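Local structure of copper induced nitroreductase D (2WQF) at residues A[57-68]-A[89-100]; A[99-108]-A[126-137]. The protein binds flavin mononucleotide and probably works as a nitroreductase-family oxidoreductase, copper-induced and involved in defence against oxidative stress. All coordinates share one frame; numbering follows the deposited sequence. Where two conformers were deposited one is given.

Interaction 1: A[57-68]-A[89-100]; sequences DKLWDEIVAPEL and LDGFKAAFGTIL
Leu89 presses into helix 57-68 as a knob into a hole, its side chain sitting among Trp60, Val64, Ala65 and Leu68, in a near-antiparallel helix pair of the FMN-dependent nitroreductase fold. The axes of helices 57-68 and 89-93 come within 9.3 Å at 151°. Inside the hollow the two methyls divide the work: Leu89 CD1 lies 3.7 Å from Ala65 CA, while CD2 meets Val64 CG1 and the edge of the Trp60 indole.

Trp60 is the bump on the other side. The CB of Phe92 stands over the face of its six-membered ring, 3.5 Å from the centroid, a CH-pi contact; the opposite face carries Leu59 CD2 and Val64 CG2 of its own helix, so the indole is clamped on both sides. The Phe92 ring leans obliquely against it, planes at 37°, and reaches on toward Gln151 and Tyr14 of the flavin site. Rotation of the indole is fixed by a nearly straight, in-plane bond from Trp60 NE1 to Thr98 OG1 (3.0 Å) on strand 97-100; Thr98 OG1 is also bonded to Gln56.

On the more exposed side, Lys93 CB packs on Trp60 CB, and CG, anti to the backbone N (chi1 -177°), starts the chain toward two acids. Asp57 OD1 touches Lys93 CE but forms its salt bridge with Arg18; that of Lys93 closes where NZ meets the syn lone pair of Asp61 OD2 at 2.8 Å.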
loop_
_atom_site.group_PDB
_atom_site.type_symbol
_atom_site.label_atom_id
_atom_site.label_comp_id
_atom_site.label_asym_id
_atom_site.label_seq_id
_atom_site.Cartn_x
_atom_site.Cartn_y
_atom_site.Cartn_z
ATOM N N ASP A 57 -2.679 15.058 22.585
ATOM C CA ASP A 57 -1.791 15.246 23.735
ATOM C C ASP A 57 -1.746 13.983 24.613
ATOM O O ASP A 57 -0.687 13.577 25.074
ATOM C CB ASP A 57 -2.287 16.401 24.598
ATOM C CG ASP A 57 -2.116 17.743 23.952
ATOM O OD1 ASP A 57 -1.333 17.844 22.993
ATOM O OD2 ASP A 57 -2.752 18.708 24.445
ATOM N N LYS A 58 -2.909 13.366 24.842
ATOM C CA LYS A 58 -3.009 12.196 25.715
ATOM C C LYS A 58 -2.256 11.000 25.152
ATOM O O LYS A 58 -1.582 10.278 25.884
ATOM C CB LYS A 58 -4.480 11.827 25.954
ATOM C CG LYS A 58 -4.700 10.616 26.833
ATOM C CD LYS A 58 -6.107 10.636 27.431
ATOM C CE LYS A 58 -6.201 9.812 28.713
ATOM N NZ LYS A 58 -7.520 9.984 29.410
ATOM N N LEU A 59 -2.384 10.767 23.855
ATOM C CA LEU A 59 -1.699 9.642 23.225
ATOM C C LEU A 59 -0.209 9.715 23.518
ATOM O O LEU A 59 0.395 8.743 23.977
ATOM C CB LEU A 59 -1.907 9.633 21.711
ATOM C CG LEU A 59 -1.062 8.585 20.970
ATOM C CD1 LEU A 59 -1.471 7.177 21.375
ATOM C CD2 LEU A 59 -1.209 8.757 19.486
ATOM N N TRP A 60 0.390 10.860 23.256
ATOM C CA TRP A 60 1.848 10.959 23.359
ATOM C C TRP A 60 2.347 11.078 24.808
ATOM O O TRP A 60 3.340 10.441 25.188
ATOM C CB TRP A 60 2.374 12.073 22.430
ATOM C CG TRP A 60 2.104 11.669 21.010
ATOM C CD1 TRP A 60 1.056 12.057 20.227
ATOM C CD2 TRP A 60 2.858 10.719 20.225
ATOM N NE1 TRP A 60 1.123 11.424 19.011
ATOM C CE2 TRP A 60 2.204 10.586 18.992
ATOM C CE3 TRP A 60 4.007 9.953 20.468
ATOM C CZ2 TRP A 60 2.667 9.741 17.988
ATOM C CZ3 TRP A 60 4.465 9.129 19.476
ATOM C CH2 TRP A 60 3.800 9.035 18.237
ATOM N N ASP A 61 1.654 11.854 25.631
ATOM C CA ASP A 61 2.130 12.101 26.982
ATOM C C ASP A 61 1.792 10.974 27.933
ATOM O O ASP A 61 2.586 10.636 28.807
ATOM C CB ASP A 61 1.512 13.377 27.540
ATOM C CG ASP A 61 2.253 14.625 27.120
ATOM O OD1 ASP A 61 3.412 14.547 26.659
ATOM O OD2 ASP A 61 1.649 15.696 27.264
ATOM N N GLU A 62 0.607 10.391 27.760
ATOM C CA GLU A 62 0.063 9.478 28.746
ATOM C C GLU A 62 0.134 8.029 28.315
ATOM O O GLU A 62 0.003 7.128 29.146
ATOM C CB GLU A 62 -1.383 9.859 29.062
ATOM C CG GLU A 62 -1.522 11.262 29.644
ATOM C CD GLU A 62 -2.887 11.512 30.247
ATOM O OE1 GLU A 62 -3.445 10.573 30.856
ATOM O OE2 GLU A 62 -3.397 12.643 30.122
ATOM N N ILE A 63 0.367 7.792 27.026
ATOM C CA ILE A 63 0.504 6.423 26.533
ATOM C C ILE A 63 1.873 6.136 25.937
ATOM O O ILE A 63 2.590 5.273 26.433
ATOM C CB ILE A 63 -0.632 6.060 25.528
ATOM C CG1 ILE A 63 -1.978 6.117 26.243
ATOM C CG2 ILE A 63 -0.410 4.690 24.900
ATOM C CD1 ILE A 63 -3.200 5.880 25.343
ATOM N N VAL A 64 2.281 6.842 24.893
ATOM C CA VAL A 64 3.521 6.454 24.225
ATOM C C VAL A 64 4.742 6.647 25.129
ATOM O O VAL A 64 5.563 5.747 25.268
ATOM C CB VAL A 64 3.725 7.186 22.900
ATOM C CG1 VAL A 64 5.009 6.713 22.252
ATOM C CG2 VAL A 64 2.552 6.953 21.961
ATOM N N ALA A 65 4.863 7.819 25.741
ATOM C CA ALA A 65 6.020 8.113 26.588
ATOM C C ALA A 65 6.183 7.103 27.738
ATOM O O ALA A 65 7.255 6.507 27.894
ATOM C CB ALA A 65 5.942 9.553 27.125
ATOM N N PRO A 66 5.122 6.891 28.539
ATOM C CA PRO A 66 5.273 5.910 29.624
ATOM C C PRO A 66 5.532 4.476 29.141
ATOM O O PRO A 66 6.325 3.777 29.764
ATOM C CB PRO A 66 3.935 5.994 30.368
ATOM C CG PRO A 66 3.362 7.324 29.990
ATOM C CD PRO A 66 3.830 7.592 28.610
ATOM N N GLU A 67 4.878 4.042 28.066
ATOM C CA GLU A 67 5.076 2.683 27.557
ATOM C C GLU A 67 6.501 2.494 27.044
ATOM O O GLU A 67 7.104 1.431 27.241
ATOM C CB GLU A 67 4.074 2.367 26.441
ATOM C CG GLU A 67 2.621 2.243 26.911
ATOM C CD GLU A 67 2.331 0.915 27.573
ATOM O OE1 GLU A 67 3.270 0.101 27.707
ATOM O OE2 GLU A 67 1.164 0.679 27.949
ATOM N N LEU A 68 7.027 3.526 26.388
ATOM C CA LEU A 68 8.389 3.509 25.877
ATOM C C LEU A 68 9.397 3.489 27.034
ATOM O O LEU A 68 10.360 2.712 27.026
ATOM C CB LEU A 68 8.612 4.729 24.981
ATOM C CG LEU A 68 9.637 4.610 23.859
ATOM C CD1 LEU A 68 9.392 3.376 23.037
ATOM C CD2 LEU A 68 9.588 5.852 22.972
ATOM N N LEU A 89 9.600 12.483 20.949
ATOM C CA LEU A 89 8.222 12.315 21.365
ATOM C C LEU A 89 7.536 13.673 21.416
ATOM O O LEU A 89 6.376 13.774 21.067
ATOM C CB LEU A 89 8.114 11.615 22.715
ATOM C CG LEU A 89 8.547 10.150 22.722
ATOM C CD1 LEU A 89 8.346 9.578 24.113
ATOM C CD2 LEU A 89 7.791 9.328 21.698
ATOM N N ASP A 90 8.246 14.716 21.854
ATOM C CA ASP A 90 7.662 16.050 21.874
ATOM C C ASP A 90 7.332 16.543 20.465
ATOM O O ASP A 90 6.362 17.265 20.277
ATOM C CB ASP A 90 8.585 17.053 22.559
ATOM C CG ASP A 90 8.826 16.715 24.023
ATOM O OD1 ASP A 90 7.838 16.583 24.782
ATOM O OD2 ASP A 90 10.005 16.577 24.412
ATOM N N GLY A 91 8.170 16.179 19.499
ATOM C CA GLY A 91 7.921 16.554 18.131
ATOM C C GLY A 91 6.676 15.874 17.578
ATOM O O GLY A 91 5.956 16.432 16.749
ATOM N N PHE A 92 6.402 14.653 18.028
ATOM C CA PHE A 92 5.190 13.974 17.587
ATOM C C PHE A 92 3.984 14.615 18.261
ATOM O O PHE A 92 2.986 14.889 17.611
ATOM C CB PHE A 92 5.253 12.471 17.879
ATOM C CG PHE A 92 6.342 11.771 17.159
ATOM C CD1 PHE A 92 6.578 12.023 15.824
ATOM C CD2 PHE A 92 7.121 10.827 17.807
ATOM C CE1 PHE A 92 7.581 11.360 15.148
ATOM C CE2 PHE A 92 8.127 10.161 17.146
ATOM C CZ PHE A 92 8.364 10.436 15.817
ATOM N N LYS A 93 4.085 14.883 19.563
ATOM C CA LYS A 93 3.005 15.553 20.305
ATOM C C LYS A 93 2.649 16.919 19.719
ATOM O O LYS A 93 1.472 17.269 19.641
ATOM C CB LYS A 93 3.370 15.715 21.790
ATOM C CG LYS A 93 2.246 16.333 22.603
ATOM C CD LYS A 93 2.593 16.484 24.086
ATOM C CE LYS A 93 1.993 17.764 24.625
ATOM N NZ LYS A 93 2.398 18.052 26.018
ATOM N N ALA A 94 3.670 17.688 19.330
ATOM C CA ALA A 94 3.482 19.029 18.806
ATOM C C ALA A 94 2.636 19.091 17.530
ATOM O O ALA A 94 2.136 20.162 17.168
ATOM C CB ALA A 94 4.840 19.678 18.569
ATOM N N ALA A 95 2.475 17.956 16.849
ATOM C CA ALA A 95 1.662 17.879 15.640
ATOM C C ALA A 95 0.182 18.124 15.957
ATOM O O ALA A 95 -0.234 18.095 17.110
ATOM C CB ALA A 95 1.847 16.513 14.983
ATOM N N PHE A 96 -0.615 18.330 14.922
ATOM C CA PHE A 96 -2.060 18.552 15.094
ATOM C C PHE A 96 -2.798 17.285 15.516
ATOM O O PHE A 96 -3.744 17.327 16.290
ATOM C CB PHE A 96 -2.668 19.072 13.787
ATOM C CG PHE A 96 -4.112 19.444 13.897
ATOM C CD1 PHE A 96 -4.490 20.649 14.451
ATOM C CD2 PHE A 96 -5.093 18.614 13.385
ATOM C CE1 PHE A 96 -5.813 21.018 14.545
ATOM C CE2 PHE A 96 -6.416 18.971 13.482
ATOM C CZ PHE A 96 -6.772 20.177 14.055
ATOM N N GLY A 97 -2.377 16.142 14.984
ATOM C CA GLY A 97 -3.075 14.906 15.279
ATOM C C GLY A 97 -2.295 13.671 14.903
ATOM O O GLY A 97 -1.196 13.753 14.329
ATOM N N THR A 98 -2.901 12.524 15.194
ATOM C CA THR A 98 -2.332 11.208 14.882
ATOM C C THR A 98 -3.468 10.335 14.351
ATOM O O THR A 98 -4.540 10.239 14.955
ATOM C CB THR A 98 -1.643 10.521 16.089
ATOM O OG1 THR A 98 -0.638 11.389 16.619
ATOM C CG2 THR A 98 -0.969 9.249 15.682
ATOM N N ILE A 99 -3.231 9.694 13.215
ATOM C CA ILE A 99 -4.168 8.734 12.655
ATOM C C ILE A 99 -3.615 7.336 12.895
ATOM O O ILE A 99 -2.566 6.979 12.355
ATOM C CB ILE A 99 -4.379 8.964 11.162
ATOM C CG1 ILE A 99 -4.816 10.409 10.882
ATOM C CG2 ILE A 99 -5.367 7.932 10.571
ATOM C CD1 ILE A 99 -4.517 10.876 9.453
ATOM N N LEU A 100 -4.300 6.562 13.730
ATOM C CA LEU A 100 -3.896 5.186 14.025
ATOM C C LEU A 100 -4.639 4.241 13.102
ATOM O O LEU A 100 -5.863 4.245 13.031
ATOM C CB LEU A 100 -4.145 4.832 15.487
ATOM C CG LEU A 100 -3.308 5.666 16.488
ATOM C CD1 LEU A 100 -3.989 6.967 16.837
ATOM C CD2 LEU A 100 -3.045 4.863 17.758
#

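Interaction 2: A[99-108]-A[126-137]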
loop_
_atom_site.group_PDB
_atom_site.type_symbol
_atom_site.label_atom_id
_atom_site.label_comp_id
_atom_site.label_asym_id
_atom_site.label_seq_id
_atom_site.Cartn_x
_atom_site.Cartn_y
_atom_site.Cartn_z
ATOM N N ILE A 99 -3.231 9.694 13.215
ATOM C CA ILE A 99 -4.168 8.734 12.655
ATOM C C ILE A 99 -3.615 7.336 12.895
ATOM O O ILE A 99 -2.566 6.979 12.355
ATOM C CB ILE A 99 -4.379 8.964 11.162
ATOM C CG1 ILE A 99 -4.816 10.409 10.882
ATOM C CG2 ILE A 99 -5.367 7.932 10.571
ATOM C CD1 ILE A 99 -4.517 10.876 9.453
ATOM N N LEU A 100 -4.300 6.562 13.730
ATOM C CA LEU A 100 -3.896 5.186 14.025
ATOM C C LEU A 100 -4.639 4.241 13.102
ATOM O O LEU A 100 -5.863 4.245 13.031
ATOM C CB LEU A 100 -4.145 4.832 15.487
ATOM C CG LEU A 100 -3.308 5.666 16.488
ATOM C CD1 LEU A 100 -3.989 6.967 16.837
ATOM C CD2 LEU A 100 -3.045 4.863 17.758
ATOM N N PHE A 101 -3.854 3.504 12.324
ATOM C CA PHE A 101 -4.340 2.537 11.358
ATOM C C PHE A 101 -4.331 1.149 11.930
ATOM O O PHE A 101 -3.306 0.702 12.414
ATOM C CB PHE A 101 -3.454 2.572 10.113
ATOM C CG PHE A 101 -3.635 3.819 9.273
ATOM C CD1 PHE A 101 -4.596 3.882 8.269
ATOM C CD2 PHE A 101 -2.848 4.937 9.513
ATOM C CE1 PHE A 101 -4.730 5.017 7.506
ATOM C CE2 PHE A 101 -2.963 6.060 8.744
ATOM C CZ PHE A 101 -3.912 6.117 7.747
ATOM N N PHE A 102 -5.477 0.467 11.834
ATOM C CA PHE A 102 -5.639 -0.893 12.317
ATOM C C PHE A 102 -6.165 -1.759 11.169
ATOM O O PHE A 102 -6.739 -1.255 10.201
ATOM C CB PHE A 102 -6.657 -0.992 13.469
ATOM C CG PHE A 102 -6.423 -0.054 14.626
ATOM C CD1 PHE A 102 -6.006 -0.540 15.857
ATOM C CD2 PHE A 102 -6.705 1.294 14.507
ATOM C CE1 PHE A 102 -5.825 0.332 16.957
ATOM C CE2 PHE A 102 -6.511 2.160 15.572
ATOM C CZ PHE A 102 -6.103 1.683 16.806
ATOM N N GLU A 103 -5.989 -3.072 11.297
ATOM C CA GLU A 103 -6.610 -4.038 10.399
ATOM C C GLU A 103 -7.532 -4.911 11.240
ATOM O O GLU A 103 -7.121 -5.444 12.290
ATOM C CB GLU A 103 -5.554 -4.898 9.703
ATOM C CG GLU A 103 -4.799 -4.135 8.613
ATOM C CD GLU A 103 -5.714 -3.796 7.430
ATOM O OE1 GLU A 103 -6.397 -4.725 6.938
ATOM O OE2 GLU A 103 -5.767 -2.602 7.003
ATOM N N ASP A 104 -8.768 -5.076 10.792
ATOM C CA ASP A 104 -9.760 -5.836 11.539
ATOM C C ASP A 104 -9.565 -7.357 11.352
ATOM O O ASP A 104 -9.887 -7.943 10.313
ATOM C CB ASP A 104 -11.155 -5.398 11.112
ATOM C CG ASP A 104 -12.241 -5.970 12.002
ATOM O OD1 ASP A 104 -12.008 -6.986 12.684
ATOM O OD2 ASP A 104 -13.336 -5.405 12.011
ATOM N N GLN A 105 -9.026 -7.977 12.397
ATOM C CA GLN A 105 -8.716 -9.401 12.366
ATOM C C GLN A 105 -9.958 -10.289 12.337
ATOM O O GLN A 105 -9.885 -11.442 11.910
ATOM C CB GLN A 105 -7.850 -9.769 13.576
ATOM C CG GLN A 105 -6.532 -8.982 13.620
ATOM C CD GLN A 105 -5.752 -9.110 12.328
ATOM O OE1 GLN A 105 -5.280 -10.197 11.972
ATOM N NE2 GLN A 105 -5.609 -8.003 11.617
ATOM N N ALA A 106 -11.089 -9.763 12.793
ATOM C CA ALA A 106 -12.321 -10.542 12.753
ATOM C C ALA A 106 -12.780 -10.767 11.307
ATOM O O ALA A 106 -13.257 -11.844 10.928
ATOM C CB ALA A 106 -13.412 -9.862 13.577
ATOM N N VAL A 107 -12.617 -9.746 10.481
ATOM C CA VAL A 107 -12.919 -9.865 9.059
ATOM C C VAL A 107 -11.917 -10.798 8.369
ATOM O O VAL A 107 -12.297 -11.664 7.590
ATOM C CB VAL A 107 -12.926 -8.478 8.376
ATOM C CG1 VAL A 107 -13.111 -8.614 6.875
ATOM C CG2 VAL A 107 -14.047 -7.619 8.953
ATOM N N VAL A 108 -10.625 -10.619 8.655
ATOM C CA VAL A 108 -9.620 -11.501 8.084
ATOM C C VAL A 108 -9.961 -12.956 8.387
ATOM O O VAL A 108 -9.971 -13.797 7.500
ATOM C CB VAL A 108 -8.193 -11.153 8.582
ATOM C CG1 VAL A 108 -7.177 -12.163 8.070
ATOM C CG2 VAL A 108 -7.812 -9.745 8.156
ATOM N N SER A 126 -4.272 -8.198 3.766
ATOM C CA SER A 126 -4.653 -7.223 4.769
ATOM C C SER A 126 -3.454 -6.307 5.120
ATOM O O SER A 126 -3.602 -5.086 5.254
ATOM C CB SER A 126 -5.191 -7.936 6.017
ATOM O OG SER A 126 -5.240 -7.062 7.120
ATOM N N GLU A 127 -2.271 -6.888 5.233
ATOM C CA GLU A 127 -1.051 -6.113 5.479
ATOM C C GLU A 127 -0.789 -5.138 4.319
ATOM O O GLU A 127 -0.520 -3.940 4.521
ATOM C CB GLU A 127 0.135 -7.061 5.687
ATOM C CG GLU A 127 1.250 -6.486 6.497
ATOM C CD GLU A 127 0.840 -6.220 7.935
ATOM O OE1 GLU A 127 0.900 -7.096 8.798
ATOM O OE2 GLU A 127 0.479 -5.084 8.195
ATOM N N GLN A 128 -0.926 -5.642 3.094
ATOM C CA GLN A 128 -0.804 -4.804 1.909
ATOM C C GLN A 128 -1.840 -3.676 1.963
ATOM O O GLN A 128 -1.525 -2.513 1.660
ATOM C CB GLN A 128 -0.938 -5.652 0.636
ATOM C CG GLN A 128 0.228 -6.618 0.467
ATOM C CD GLN A 128 0.077 -7.558 -0.698
ATOM O OE1 GLN A 128 -0.954 -7.579 -1.374
ATOM N NE2 GLN A 128 1.103 -8.361 -0.933
ATOM N N GLY A 129 -3.064 -4.034 2.349
ATOM C CA GLY A 129 -4.156 -3.093 2.513
ATOM C C GLY A 129 -3.836 -1.963 3.480
ATOM O O GLY A 129 -4.204 -0.803 3.264
ATOM N N SER A 130 -3.148 -2.295 4.561
ATOM C CA SER A 130 -2.757 -1.304 5.545
ATOM C C SER A 130 -1.770 -0.305 4.942
ATOM O O SER A 130 -1.902 0.923 5.117
ATOM C CB SER A 130 -2.150 -1.956 6.789
ATOM O OG SER A 130 -1.986 -0.974 7.790
ATOM N N GLY A 131 -0.814 -0.814 4.171
ATOM C CA GLY A 131 0.125 0.068 3.485
ATOM C C GLY A 131 -0.608 0.985 2.509
ATOM O O GLY A 131 -0.362 2.191 2.473
ATOM N N ILE A 132 -1.534 0.397 1.756
ATOM C CA ILE A 132 -2.304 1.115 0.748
ATOM C C ILE A 132 -3.062 2.292 1.373
ATOM O O ILE A 132 -2.939 3.438 0.920
ATOM C CB ILE A 132 -3.274 0.145 0.053
ATOM C CG1 ILE A 132 -2.493 -0.805 -0.877
ATOM C CG2 ILE A 132 -4.357 0.871 -0.731
ATOM C CD1 ILE A 132 -3.308 -2.019 -1.317
ATOM N N ILE A 133 -3.836 2.044 2.422
ATOM C CA ILE A 133 -4.655 3.137 2.969
ATOM C C ILE A 133 -3.778 4.167 3.695
ATOM O O ILE A 133 -4.074 5.362 3.657
ATOM C CB ILE A 133 -5.823 2.655 3.863
ATOM C CG1 ILE A 133 -5.362 1.919 5.109
ATOM C CG2 ILE A 133 -6.799 1.801 3.009
ATOM C CD1 ILE A 133 -6.511 1.649 6.088
ATOM N N SER A 134 -2.669 3.715 4.280
ATOM C CA SER A 134 -1.767 4.629 4.978
ATOM C C SER A 134 -1.177 5.661 4.005
ATOM O O SER A 134 -1.160 6.868 4.306
ATOM C CB SER A 134 -0.639 3.873 5.698
ATOM O OG SER A 134 -1.161 3.036 6.697
ATOM N N VAL A 135 -0.683 5.207 2.843
ATOM C CA VAL A 135 -0.040 6.133 1.900
ATOM C C VAL A 135 -1.068 6.968 1.161
ATOM O O VAL A 135 -0.795 8.111 0.820
ATOM C CB VAL A 135 0.958 5.459 0.896
ATOM C CG1 VAL A 135 2.035 4.738 1.655
ATOM C CG2 VAL A 135 0.235 4.508 -0.078
ATOM N N ASN A 136 -2.266 6.412 0.926
ATOM C CA ASN A 136 -3.282 7.206 0.271
ATOM C C ASN A 136 -3.707 8.379 1.172
ATOM O O ASN A 136 -3.914 9.493 0.692
ATOM C CB ASN A 136 -4.495 6.358 -0.208
ATOM C CG ASN A 136 -4.233 5.674 -1.532
ATOM O OD1 ASN A 136 -3.306 6.052 -2.256
ATOM N ND2 ASN A 136 -5.028 4.657 -1.848
ATOM N N VAL A 137 -3.866 8.114 2.464
ATOM C CA VAL A 137 -4.191 9.160 3.418
ATOM C C VAL A 137 -3.053 10.188 3.498
ATOM O O VAL A 137 -3.265 11.393 3.445
ATOM C CB VAL A 137 -4.505 8.583 4.811
ATOM C CG1 VAL A 137 -4.554 9.681 5.863
ATOM C CG2 VAL A 137 -5.832 7.822 4.785
HETATM O O HOH W 1 -4.674 -0.522 8.366
HETATM O O HOH W 2 -3.775 -7.881 9.325
#
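The Phe101 ring lies with one face on helix 126-137: Ser134 OG stands 3.6 Å above the plane, over its centre, and Ser134 CA adds a CH-pi contact. Val137 CB meets the edge in plane, 3.9 Å from Phe101 CZ, and Ile133 CD1 comes near that plane at Phe101 CD1. The Ser134 hydroxyl donates to Ser130 O, which holds its oxygen over the ring. Further along, Ile99 and Val137 reach toward each other tip to tip, Ile99 CD1 to Val137 CG1 at 3.8 Å.

Toward the other end the chemistry turns polar. Glu103, bent at chi2 (-68°), brings its carboxylate against the helix, where OE1 accepts from Ser126 OG at 2.6 Å, on the anti side and 27° out of the carboxylate plane; OE1 also bonds Thr45. A water links Glu103 OE2 (2.7 Å), Phe102 O and Ser130 OG, and a second joins Ser126 OG to Gln105 NE2.

Glu127 and Gln128 hydrogen-bond Gln128 and Glu127 of the second subunit, and Gln128 and Ile132 touch FMN. Strand 99-104 and helix 126-137 run nearly antiparallel, 152° between their N-to-C directions, axes 8.8 Å apart: a helix laid against the central antiparallel sheet of the FMN-dependent nitroreductase fold, beside the flavin site.

Overall arrangement
Strand 97-104 serves both contacts, presenting Thr98 and Leu100 to helix 57-68 in interaction 1 and Ile99, Phe101 and Glu103 to helix 126-137 in interaction 2. Ile99 and Leu100 are shared, yet the contact centres lie about 20 Å apart and the two do not otherwise touch. Interaction 2 is the core one: all ten touching residues are buried, its centre lies about 8 Å from the centre of the chain, and the Glu103 carboxylate is met by hydroxyls and a water. Interaction 1, its centre about 14 Å from that of the chain, is partly buried and combines an apolar interior with a salt bridge at the surface. The second subunit reaches the helix of interaction 2, whereas no other protein chain touches interaction 1.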